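Local coordinates for protein serine--tRNA ligase (PDB 2DQ0) that catalyses the ATP-dependent attachment of serine to tRNA(Ser), and probably also to tRNA(Sec), as a homodimeric class II aminoacyl-tRNA synthetase, at residues Lys35-Thr38 against Glu39-Lys43; Ile81-Arg84 against Ile85-Glu89; Arg141-Glu144 against Gln145-Gly148; Trp317-His320 against Glu321-Ile324. One frame throughout, in Å; residues are numbered along the deposited sequence.

Interaction 1: residues Lys35-Thr38 against Glu39-Lys43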
loop_
_atom_site.group_PDB
_atom_site.type_symbol
_atom_site.label_atom_id
_atom_site.label_comp_id
_atom_site.label_asym_id
_atom_site.label_seq_id
_atom_site.Cartn_x
_atom_site.Cartn_y
_atom_site.Cartn_z
ATOM N N LYS A 35 0.718 -25.251 -35.903
ATOM C CA LYS A 35 1.663 -25.259 -37.008
ATOM C C LYS A 35 3.053 -24.889 -36.502
ATOM O O LYS A 35 4.069 -25.287 -37.084
ATOM C CB LYS A 35 1.209 -24.311 -38.142
ATOM C CG LYS A 35 1.880 -22.952 -38.196
ATOM C CD LYS A 35 2.525 -22.685 -39.557
ATOM C CE LYS A 35 1.484 -22.642 -40.665
ATOM N NZ LYS A 35 2.083 -22.510 -42.026
ATOM N N LEU A 36 3.100 -24.136 -35.409
ATOM C CA LEU A 36 4.379 -23.739 -34.848
ATOM C C LEU A 36 4.965 -24.936 -34.125
ATOM O O LEU A 36 6.149 -25.230 -34.257
ATOM C CB LEU A 36 4.215 -22.577 -33.861
ATOM C CG LEU A 36 4.038 -21.146 -34.363
ATOM C CD1 LEU A 36 4.041 -20.218 -33.149
ATOM C CD2 LEU A 36 5.156 -20.764 -35.325
ATOM N N ASP A 37 4.123 -25.617 -33.357
ATOM C CA ASP A 37 4.543 -26.785 -32.598
ATOM C C ASP A 37 5.063 -27.821 -33.575
ATOM O O ASP A 37 6.080 -28.463 -33.336
ATOM C CB ASP A 37 3.357 -27.360 -31.813
ATOM C CG ASP A 37 3.773 -28.435 -30.811
ATOM O OD1 ASP A 37 4.597 -28.137 -29.925
ATOM O OD2 ASP A 37 3.267 -29.572 -30.897
ATOM N N THR A 38 4.357 -27.976 -34.685
ATOM C CA THR A 38 4.760 -28.932 -35.688
ATOM C C THR A 38 6.118 -28.560 -36.257
ATOM O O THR A 38 7.009 -29.402 -36.356
ATOM C CB THR A 38 3.687 -29.032 -36.784
ATOM O OG1 THR A 38 2.682 -29.949 -36.338
ATOM C CG2 THR A 38 4.269 -29.530 -38.104
ATOM N N GLU A 39 6.288 -27.299 -36.617
ATOM C CA GLU A 39 7.565 -26.856 -37.146
ATOM C C GLU A 39 8.669 -27.118 -36.098
ATOM O O GLU A 39 9.779 -27.584 -36.420
ATOM C CB GLU A 39 7.466 -25.371 -37.487
ATOM C CG GLU A 39 8.710 -24.778 -38.109
ATOM C CD GLU A 39 8.426 -23.460 -38.795
ATOM O OE1 GLU A 39 9.396 -22.817 -39.259
ATOM O OE2 GLU A 39 7.229 -23.078 -38.875
ATOM N N TRP A 40 8.327 -26.832 -34.842
ATOM C CA TRP A 40 9.214 -27.010 -33.695
ATOM C C TRP A 40 9.742 -28.441 -33.629
ATOM O O TRP A 40 10.953 -28.659 -33.596
ATOM C CB TRP A 40 8.449 -26.661 -32.401
ATOM C CG TRP A 40 9.165 -26.975 -31.099
ATOM C CD1 TRP A 40 10.344 -26.456 -30.676
ATOM C CD2 TRP A 40 8.730 -27.877 -30.066
ATOM N NE1 TRP A 40 10.678 -26.974 -29.447
ATOM C CE2 TRP A 40 9.704 -27.849 -29.052
ATOM C CE3 TRP A 40 7.613 -28.704 -29.904
ATOM C CZ2 TRP A 40 9.600 -28.615 -27.888
ATOM C CZ3 TRP A 40 7.510 -29.471 -28.744
ATOM C CH2 TRP A 40 8.501 -29.418 -27.752
ATOM N N ARG A 41 8.839 -29.417 -33.620
ATOM C CA ARG A 41 9.259 -30.811 -33.543
ATOM C C ARG A 41 9.964 -31.303 -34.806
ATOM O O ARG A 41 10.796 -32.212 -34.749
ATOM C CB ARG A 41 8.065 -31.715 -33.198
ATOM C CG ARG A 41 6.734 -31.296 -33.810
ATOM C CD ARG A 41 5.553 -32.105 -33.248
ATOM N NE ARG A 41 5.541 -32.114 -31.785
ATOM C CZ ARG A 41 6.227 -32.975 -31.033
ATOM N NH1 ARG A 41 6.978 -33.911 -31.608
ATOM N NH2 ARG A 41 6.177 -32.895 -29.702
ATOM N N THR A 42 9.656 -30.699 -35.947
ATOM C CA THR A 42 10.300 -31.122 -37.174
ATOM C C THR A 42 11.765 -30.730 -37.121
ATOM O O THR A 42 12.650 -31.550 -37.412
ATOM C CB THR A 42 9.634 -30.484 -38.420
ATOM O OG1 THR A 42 8.339 -31.066 -38.616
ATOM C CG2 THR A 42 10.484 -30.713 -39.673
ATOM N N LYS A 43 12.033 -29.482 -36.738
ATOM C CA LYS A 43 13.418 -29.041 -36.682
ATOM C C LYS A 43 14.223 -29.849 -35.669
ATOM O O LYS A 43 15.395 -30.152 -35.895
ATOM C CB LYS A 43 13.502 -27.551 -36.369
ATOM C CG LYS A 43 13.185 -26.679 -37.550
ATOM C CD LYS A 43 13.294 -25.205 -37.187
ATOM C CE LYS A 43 12.794 -24.368 -38.338
ATOM N NZ LYS A 43 13.473 -24.807 -39.587
#
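The indole of Trp40 meets Asp37 in two ways: the backbone oxygen Asp37 O lies at the ring edge, in its plane and 3.8 Å from Trp40 CE3, while Asp37 OD1 reaches the same six-membered end obliquely, 3.1 Å from Trp40 CE3. Carboxylate and ring planes are 32° apart. At the other flat group, the guanidinium of Arg41, Asp37 OD2 sits at the edge and near the plane, 3.5 Å from Arg41 NE. The place of Asp37 OD2 is less certain, which makes that salt bridge doubtful; the stronger partner of the carboxylate is Arg8 of helix 4-9. Asp37 CG stands opposite the backbone N (chi1 -170°), a torsion that brings the carboxylate toward the next turn, where both Trp40 and Arg41 meet it. One turn along, Thr42 bonds twice to Thr38 O: Thr42 N donates at 3.0 Å, and Thr42 OG1 at 3.1 Å from above the carbonyl plane. Because Thr42 OG1 lies beside its own backbone N (chi1 -71°), the hydroxyl can turn back to the preceding turn. Backbone bonds from Glu39, Trp40 and Arg41 to the residues four earlier continue the helical pattern. Leu36 and Trp40 pack on Ile99 and Val92 of helix 72-103, as expected for the long antiparallel coiled coil that forms the tRNA-binding N-terminal arm of seryl-tRNA synthetases.

Interaction 2: residues Ile81-Arg84 against Ile85-Glu89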
loop_
_atom_site.group_PDB
_atom_site.type_symbol
_atom_site.label_atom_id
_atom_site.label_comp_id
_atom_site.label_asym_id
_atom_site.label_seq_id
_atom_site.Cartn_x
_atom_site.Cartn_y
_atom_site.Cartn_z
ATOM N N ILE A 81 27.704 -29.337 -40.402
ATOM C CA ILE A 81 26.740 -29.926 -39.488
ATOM C C ILE A 81 26.633 -29.085 -38.211
ATOM O O ILE A 81 25.525 -28.756 -37.771
ATOM C CB ILE A 81 27.094 -31.402 -39.165
ATOM C CG1 ILE A 81 26.880 -32.258 -40.421
ATOM C CG2 ILE A 81 26.199 -31.928 -38.036
ATOM C CD1 ILE A 81 27.324 -33.688 -40.287
ATOM N N VAL A 82 27.766 -28.708 -37.628
ATOM C CA VAL A 82 27.712 -27.874 -36.431
ATOM C C VAL A 82 27.075 -26.521 -36.754
ATOM O O VAL A 82 26.265 -26.013 -35.974
ATOM C CB VAL A 82 29.120 -27.634 -35.781
ATOM C CG1 VAL A 82 29.233 -28.425 -34.481
ATOM C CG2 VAL A 82 30.225 -28.029 -36.730
ATOM N N LYS A 83 27.442 -25.941 -37.896
ATOM C CA LYS A 83 26.878 -24.654 -38.322
ATOM C C LYS A 83 25.369 -24.769 -38.403
ATOM O O LYS A 83 24.637 -23.901 -37.925
ATOM C CB LYS A 83 27.413 -24.243 -39.708
ATOM C CG LYS A 83 26.744 -22.993 -40.329
ATOM C CD LYS A 83 27.540 -22.449 -41.538
ATOM C CE LYS A 83 26.875 -21.242 -42.230
ATOM N NZ LYS A 83 25.696 -21.609 -43.098
ATOM N N ARG A 84 24.924 -25.868 -38.999
ATOM C CA ARG A 84 23.508 -26.126 -39.192
ATOM C C ARG A 84 22.798 -26.413 -37.877
ATOM O O ARG A 84 21.727 -25.853 -37.610
ATOM C CB ARG A 84 23.324 -27.294 -40.179
ATOM C CG ARG A 84 21.880 -27.498 -40.633
ATOM C CD ARG A 84 21.279 -26.201 -41.174
ATOM N NE ARG A 84 19.831 -26.290 -41.310
ATOM C CZ ARG A 84 19.020 -25.237 -41.294
ATOM N NH1 ARG A 84 19.514 -24.010 -41.149
ATOM N NH2 ARG A 84 17.710 -25.413 -41.408
ATOM N N ILE A 85 23.402 -27.287 -37.069
ATOM C CA ILE A 85 22.852 -27.662 -35.774
ATOM C C ILE A 85 22.555 -26.405 -34.943
ATOM O O ILE A 85 21.456 -26.261 -34.389
ATOM C CB ILE A 85 23.829 -28.626 -35.016
ATOM C CG1 ILE A 85 23.519 -30.080 -35.398
ATOM C CG2 ILE A 85 23.697 -28.462 -33.516
ATOM C CD1 ILE A 85 24.406 -31.092 -34.727
ATOM N N GLY A 86 23.520 -25.490 -34.874
ATOM C CA GLY A 86 23.314 -24.268 -34.121
ATOM C C GLY A 86 22.110 -23.486 -34.621
ATOM O O GLY A 86 21.268 -23.046 -33.829
ATOM N N GLU A 87 22.025 -23.311 -35.940
ATOM C CA GLU A 87 20.927 -22.575 -36.551
ATOM C C GLU A 87 19.600 -23.187 -36.168
ATOM O O GLU A 87 18.695 -22.490 -35.704
ATOM C CB GLU A 87 21.070 -22.557 -38.074
ATOM C CG GLU A 87 22.184 -21.641 -38.575
ATOM C CD GLU A 87 22.607 -21.928 -40.017
ATOM O OE1 GLU A 87 23.549 -21.250 -40.501
ATOM O OE2 GLU A 87 22.007 -22.826 -40.656
ATOM N N LEU A 88 19.477 -24.492 -36.358
ATOM C CA LEU A 88 18.240 -25.169 -36.004
ATOM C C LEU A 88 17.918 -24.914 -34.527
ATOM O O LEU A 88 16.782 -24.608 -34.173
ATOM C CB LEU A 88 18.363 -26.668 -36.288
ATOM C CG LEU A 88 18.467 -26.923 -37.795
ATOM C CD1 LEU A 88 18.796 -28.396 -38.084
ATOM C CD2 LEU A 88 17.148 -26.489 -38.459
ATOM N N GLU A 89 18.932 -25.014 -33.672
ATOM C CA GLU A 89 18.734 -24.797 -32.248
ATOM C C GLU A 89 18.178 -23.410 -31.966
ATOM O O GLU A 89 17.204 -23.250 -31.228
ATOM C CB GLU A 89 20.048 -25.014 -31.498
ATOM C CG GLU A 89 20.423 -26.480 -31.357
ATOM C CD GLU A 89 21.753 -26.679 -30.656
ATOM O OE1 GLU A 89 22.043 -27.831 -30.259
ATOM O OE2 GLU A 89 22.512 -25.691 -30.509
#
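Arg84 reaches forward over the next helical turn, where its guanidinium meets Glu87 at an edge and Leu88 over one face. The chain first leaves with CG opposite the backbone N (chi1 -170°) and then bends at chi2 (53°), which lays the guanidinium alongside the following turn. There Arg84 NH1 donates to Glu87 OE2 at 2.8 Å, the oxygen lying almost in the guanidinium plane and being met on its anti side. The two planes stand steeply to each other, so one N-H, not a paired fork, makes this salt bridge. Leu88 CG rests 3.7 Å above the guanidinium plane, toward its rim, and Leu88 CD2 lies 3.2 Å from Arg84 NH2. Glu87 itself runs extended from a CG held beside its backbone N, and its second oxygen turns to Lys83, whose otherwise straight chain bends only at its end. The bond from Lys83 NZ to Glu87 OE1, 3.4 Å, is weak. Together the three residues form a salt-bridge network along helix 72-103, the second long helix of the coiled-coil arm; Leu88 packs on Ile47 and Leu50 of helix 28-65, and Arg84 also touches Leu50. A methionine in place of Arg84 would probably leave Glu87 OE2 without its closer cation and the carboxylate free to turn. Farther back on the helix, the buried Ile81 brings CG2 to Ile85 CD1 at 3.9 Å, the two branched chains crossing at a slant, and Ile81 also packs on Ile57. Ile85 N donates to Ile81 O at 2.7 Å.

Interaction 3: residues Arg141-Glu144 against Gln145-Gly148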
loop_
_atom_site.group_PDB
_atom_site.type_symbol
_atom_site.label_atom_id
_atom_site.label_comp_id
_atom_site.label_asym_id
_atom_site.label_seq_id
_atom_site.Cartn_x
_atom_site.Cartn_y
_atom_site.Cartn_z
ATOM N N ARG A 141 -37.916 -5.568 -9.094
ATOM C CA ARG A 141 -36.517 -5.890 -9.314
ATOM C C ARG A 141 -36.101 -6.972 -8.326
ATOM O O ARG A 141 -35.527 -7.992 -8.711
ATOM C CB ARG A 141 -35.625 -4.653 -9.148
ATOM C CG ARG A 141 -34.125 -4.964 -9.291
ATOM C CD ARG A 141 -33.310 -3.766 -9.746
ATOM N NE ARG A 141 -33.257 -2.709 -8.746
ATOM C CZ ARG A 141 -33.020 -1.431 -9.018
ATOM N NH1 ARG A 141 -32.814 -1.036 -10.275
ATOM N NH2 ARG A 141 -32.994 -0.544 -8.029
ATOM N N PHE A 142 -36.403 -6.768 -7.051
ATOM C CA PHE A 142 -36.028 -7.757 -6.069
ATOM C C PHE A 142 -36.546 -9.143 -6.421
ATOM O O PHE A 142 -35.793 -10.118 -6.392
ATOM C CB PHE A 142 -36.541 -7.383 -4.681
ATOM C CG PHE A 142 -36.400 -8.500 -3.689
ATOM C CD1 PHE A 142 -37.419 -9.441 -3.523
ATOM C CD2 PHE A 142 -35.202 -8.692 -3.014
ATOM C CE1 PHE A 142 -37.243 -10.558 -2.712
ATOM C CE2 PHE A 142 -35.020 -9.810 -2.201
ATOM C CZ PHE A 142 -36.045 -10.746 -2.053
ATOM N N LEU A 143 -37.832 -9.233 -6.757
ATOM C CA LEU A 143 -38.447 -10.520 -7.063
ATOM C C LEU A 143 -37.883 -11.236 -8.270
ATOM O O LEU A 143 -37.782 -12.471 -8.273
ATOM C CB LEU A 143 -39.956 -10.349 -7.200
ATOM C CG LEU A 143 -40.641 -10.162 -5.840
ATOM C CD1 LEU A 143 -42.080 -9.706 -6.014
ATOM C CD2 LEU A 143 -40.584 -11.468 -5.078
ATOM N N GLU A 144 -37.504 -10.463 -9.283
ATOM C CA GLU A 144 -36.930 -11.015 -10.499
ATOM C C GLU A 144 -35.540 -11.533 -10.175
ATOM O O GLU A 144 -35.170 -12.636 -10.570
ATOM C CB GLU A 144 -36.821 -9.936 -11.577
ATOM C CG GLU A 144 -37.535 -10.267 -12.880
ATOM C CD GLU A 144 -36.759 -11.225 -13.767
ATOM O OE1 GLU A 144 -35.581 -10.929 -14.059
ATOM O OE2 GLU A 144 -37.327 -12.261 -14.180
ATOM N N GLN A 145 -34.773 -10.740 -9.437
ATOM C CA GLN A 145 -33.421 -11.123 -9.085
ATOM C C GLN A 145 -33.366 -12.300 -8.105
ATOM O O GLN A 145 -32.432 -13.114 -8.129
ATOM C CB GLN A 145 -32.698 -9.900 -8.531
ATOM C CG GLN A 145 -32.461 -8.801 -9.567
ATOM C CD GLN A 145 -31.410 -9.187 -10.609
ATOM O OE1 GLN A 145 -31.727 -9.680 -11.712
ATOM N NE2 GLN A 145 -30.143 -8.977 -10.253
ATOM N N SER A 146 -34.371 -12.404 -7.244
ATOM C CA SER A 146 -34.396 -13.495 -6.280
ATOM C C SER A 146 -35.126 -14.716 -6.835
ATOM O O SER A 146 -35.053 -15.796 -6.262
ATOM C CB SER A 146 -35.058 -13.043 -4.979
ATOM O OG SER A 146 -36.294 -12.388 -5.236
ATOM N N GLN A 147 -35.821 -14.546 -7.954
ATOM C CA GLN A 147 -36.554 -15.655 -8.549
ATOM C C GLN A 147 -37.591 -16.173 -7.552
ATOM O O GLN A 147 -37.876 -17.373 -7.518
ATOM C CB GLN A 147 -35.617 -16.817 -8.895
ATOM C CG GLN A 147 -34.340 -16.487 -9.648
ATOM C CD GLN A 147 -33.465 -17.724 -9.847
ATOM O OE1 GLN A 147 -33.245 -18.501 -8.916
ATOM N NE2 GLN A 147 -32.961 -17.906 -11.053
ATOM N N GLY A 148 -38.128 -15.281 -6.724
ATOM C CA GLY A 148 -39.123 -15.685 -5.742
ATOM C C GLY A 148 -38.643 -16.728 -4.747
ATOM O O GLY A 148 -39.392 -17.149 -3.861
#
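A Schellman motif ends helix 139-146: Gly148 N donates back to Leu143 O at 3.2 Å, and the weak bond from Gln147 N to Glu144 O, 3.3 Å, lies inside it. Gln147 is the C-prime residue with positive phi (60°), which turns the chain out of the helix. One residue earlier, Ser146 fastens the last turn through a single acceptor. Phe142 O takes Ser146 N at 2.8 Å and Ser146 OG at 2.6 Å, the hydroxyl coming from above the carbonyl plane. Ser146 OG lies between its own backbone N and carbonyl carbon (chi1 49°), which holds it near Phe142 O and over one face of the Phe142 ring, toward its rim, 3.3 Å from Phe142 CE1. Ser146 CB makes a CH-pi contact with that face, 4.2 Å from the ring centroid. A leucine in place of Phe142 would probably cost Ser146 its flat aromatic cover and Trp361 its edge-to-face partner. Arg141 and Gln145 run side by side, pointing the same way, and the Arg141 end goes on to bond through NE to Gly366 O. The helix lies between strands 132-135 and 152-155 in the chain; Phe142 packs on Val134 and meets the ring of Tyr152, while Gln145 touches Phe368 of strand 367-376.

Interaction 4: residues Trp317-His320 against Glu321-Ile324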
loop_
_atom_site.group_PDB
_atom_site.type_symbol
_atom_site.label_atom_id
_atom_site.label_comp_id
_atom_site.label_asym_id
_atom_site.label_seq_id
_atom_site.Cartn_x
_atom_site.Cartn_y
_atom_site.Cartn_z
ATOM N N TRP A 317 -11.693 -29.240 -6.782
ATOM C CA TRP A 317 -13.112 -28.960 -6.888
ATOM C C TRP A 317 -13.785 -29.073 -5.529
ATOM O O TRP A 317 -14.736 -28.344 -5.230
ATOM C CB TRP A 317 -13.770 -29.886 -7.916
ATOM C CG TRP A 317 -13.288 -29.573 -9.277
ATOM C CD1 TRP A 317 -12.426 -30.310 -10.030
ATOM C CD2 TRP A 317 -13.478 -28.339 -9.981
ATOM N NE1 TRP A 317 -12.048 -29.609 -11.154
ATOM C CE2 TRP A 317 -12.680 -28.396 -11.150
ATOM C CE3 TRP A 317 -14.237 -27.186 -9.734
ATOM C CZ2 TRP A 317 -12.619 -27.348 -12.067
ATOM C CZ3 TRP A 317 -14.175 -26.137 -10.655
ATOM C CH2 TRP A 317 -13.370 -26.230 -11.805
ATOM N N GLU A 318 -13.291 -29.963 -4.686
ATOM C CA GLU A 318 -13.895 -30.082 -3.375
ATOM C C GLU A 318 -13.528 -28.838 -2.554
ATOM O O GLU A 318 -14.343 -28.324 -1.778
ATOM C CB GLU A 318 -13.390 -31.334 -2.684
ATOM C CG GLU A 318 -14.235 -31.751 -1.504
ATOM C CD GLU A 318 -13.601 -32.875 -0.729
ATOM O OE1 GLU A 318 -12.927 -33.720 -1.369
ATOM O OE2 GLU A 318 -13.783 -32.914 0.508
ATOM N N TRP A 319 -12.296 -28.359 -2.726
ATOM C CA TRP A 319 -11.845 -27.171 -2.013
ATOM C C TRP A 319 -12.631 -25.947 -2.452
ATOM O O TRP A 319 -13.064 -25.133 -1.619
ATOM C CB TRP A 319 -10.349 -26.947 -2.238
ATOM C CG TRP A 319 -9.572 -27.590 -1.149
ATOM C CD1 TRP A 319 -8.754 -28.687 -1.249
ATOM C CD2 TRP A 319 -9.701 -27.313 0.246
ATOM N NE1 TRP A 319 -8.387 -29.118 -0.001
ATOM C CE2 TRP A 319 -8.953 -28.297 0.939
ATOM C CE3 TRP A 319 -10.386 -26.329 0.983
ATOM C CZ2 TRP A 319 -8.868 -28.332 2.335
ATOM C CZ3 TRP A 319 -10.303 -26.360 2.376
ATOM C CH2 TRP A 319 -9.548 -27.360 3.039
ATOM N N HIS A 320 -12.809 -25.831 -3.765
ATOM C CA HIS A 320 -13.551 -24.731 -4.350
ATOM C C HIS A 320 -14.860 -24.632 -3.600
ATOM O O HIS A 320 -15.274 -23.574 -3.121
ATOM C CB HIS A 320 -13.851 -25.021 -5.824
ATOM C CG HIS A 320 -14.498 -23.879 -6.545
ATOM N ND1 HIS A 320 -15.120 -24.025 -7.766
ATOM C CD2 HIS A 320 -14.583 -22.562 -6.237
ATOM C CE1 HIS A 320 -15.557 -22.847 -8.179
ATOM N NE2 HIS A 320 -15.244 -21.943 -7.268
ATOM N N GLU A 321 -15.508 -25.771 -3.489
ATOM C CA GLU A 321 -16.777 -25.826 -2.828
ATOM C C GLU A 321 -16.696 -25.438 -1.353
ATOM O O GLU A 321 -17.657 -24.906 -0.802
ATOM C CB GLU A 321 -17.343 -27.225 -3.009
ATOM C CG GLU A 321 -18.815 -27.228 -3.274
ATOM C CD GLU A 321 -19.201 -26.399 -4.476
ATOM O OE1 GLU A 321 -18.735 -26.711 -5.597
ATOM O OE2 GLU A 321 -19.980 -25.435 -4.287
ATOM N N LYS A 322 -15.561 -25.687 -0.704
ATOM C CA LYS A 322 -15.449 -25.337 0.711
ATOM C C LYS A 322 -15.176 -23.849 0.951
ATOM O O LYS A 322 -15.754 -23.250 1.875
ATOM C CB LYS A 322 -14.346 -26.129 1.401
ATOM C CG LYS A 322 -14.537 -27.625 1.481
ATOM C CD LYS A 322 -13.336 -28.220 2.215
ATOM C CE LYS A 322 -13.261 -29.725 2.085
ATOM N NZ LYS A 322 -11.934 -30.252 2.527
ATOM N N ILE A 323 -14.307 -23.245 0.138
ATOM C CA ILE A 323 -14.011 -21.845 0.361
ATOM C C ILE A 323 -15.216 -20.943 0.162
ATOM O O ILE A 323 -15.418 -20.007 0.957
ATOM C CB ILE A 323 -12.806 -21.352 -0.473
ATOM C CG1 ILE A 323 -13.127 -21.351 -1.956
ATOM C CG2 ILE A 323 -11.591 -22.213 -0.170
ATOM C CD1 ILE A 323 -11.883 -21.124 -2.805
ATOM N N ILE A 324 -16.031 -21.209 -0.857
ATOM C CA ILE A 324 -17.229 -20.383 -1.061
ATOM C C ILE A 324 -18.162 -20.509 0.159
ATOM O O ILE A 324 -18.805 -19.536 0.561
ATOM C CB ILE A 324 -18.004 -20.765 -2.370
ATOM C CG1 ILE A 324 -19.184 -19.813 -2.592
ATOM C CG2 ILE A 324 -18.528 -22.184 -2.285
ATOM C CD1 ILE A 324 -18.811 -18.366 -2.863
#
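Lys322 lies over one face of the Trp319 indole with both its aliphatic chain and its charged end. Lys322 CD makes a CH-pi contact 3.9 Å from the centroid of the six-membered ring, its nearest ring atom being Trp319 CZ3. Lys322 NZ is 3.8 Å from the same centroid, 19° off the normal, which makes a cation-pi interaction. The chain can span the ring because it is extended beyond CG, and CG lies beside the backbone N (chi1 -64°). The charge has a second partner in Glu318 OE2, which makes a long salt bridge to Lys322 NZ at 3.8 Å. Glu318 CG stands opposite the backbone N (chi1 -164°), a torsion that lets the acid reach along the helix toward the ammonium. Farther along, Ile323 CG2 comes obliquely to the indole, 4.4 Å from Trp319 CE3. Backbone bonds join the turns, among them Ile323 N to Trp319 O at 2.9 Å, while that from Ile324 N to His320 O is weak. The inner side of helix 316-333 rests on the mostly antiparallel sheet of the class II catalytic core. His320 stacks on Tyr356 and bonds through NE2 to Ala374 O; Trp319 packs on Val309 and Leu403; and Ile324 lies about 4 Å, side chain to side chain, from Val372, predicted to bind ATP. The helix thus backs strands 301-311, 354-362, 367-376 and 398-406.

In the fold
From the N terminus the four contacts follow in series; each is local, spanning a turn or two of one helix or, in interaction 3, the helix and the turn that ends it, so none closes a long loop and none nests in or crosses another. Interactions 1 and 2 lie on successive helices, 28-65 and 72-103, of the coiled-coil arm and touch where Lys43 CG meets Leu88 CD2 at 4.1 Å. The chain then enters the globular body, where interaction 3 has its centre about 68 Å from that of interaction 2 and across the chain's centre. Interaction 4, on helix 316-333 behind the catalytic sheet, has its centre about 27 Å from that of interaction 3; both touch strand 367-376.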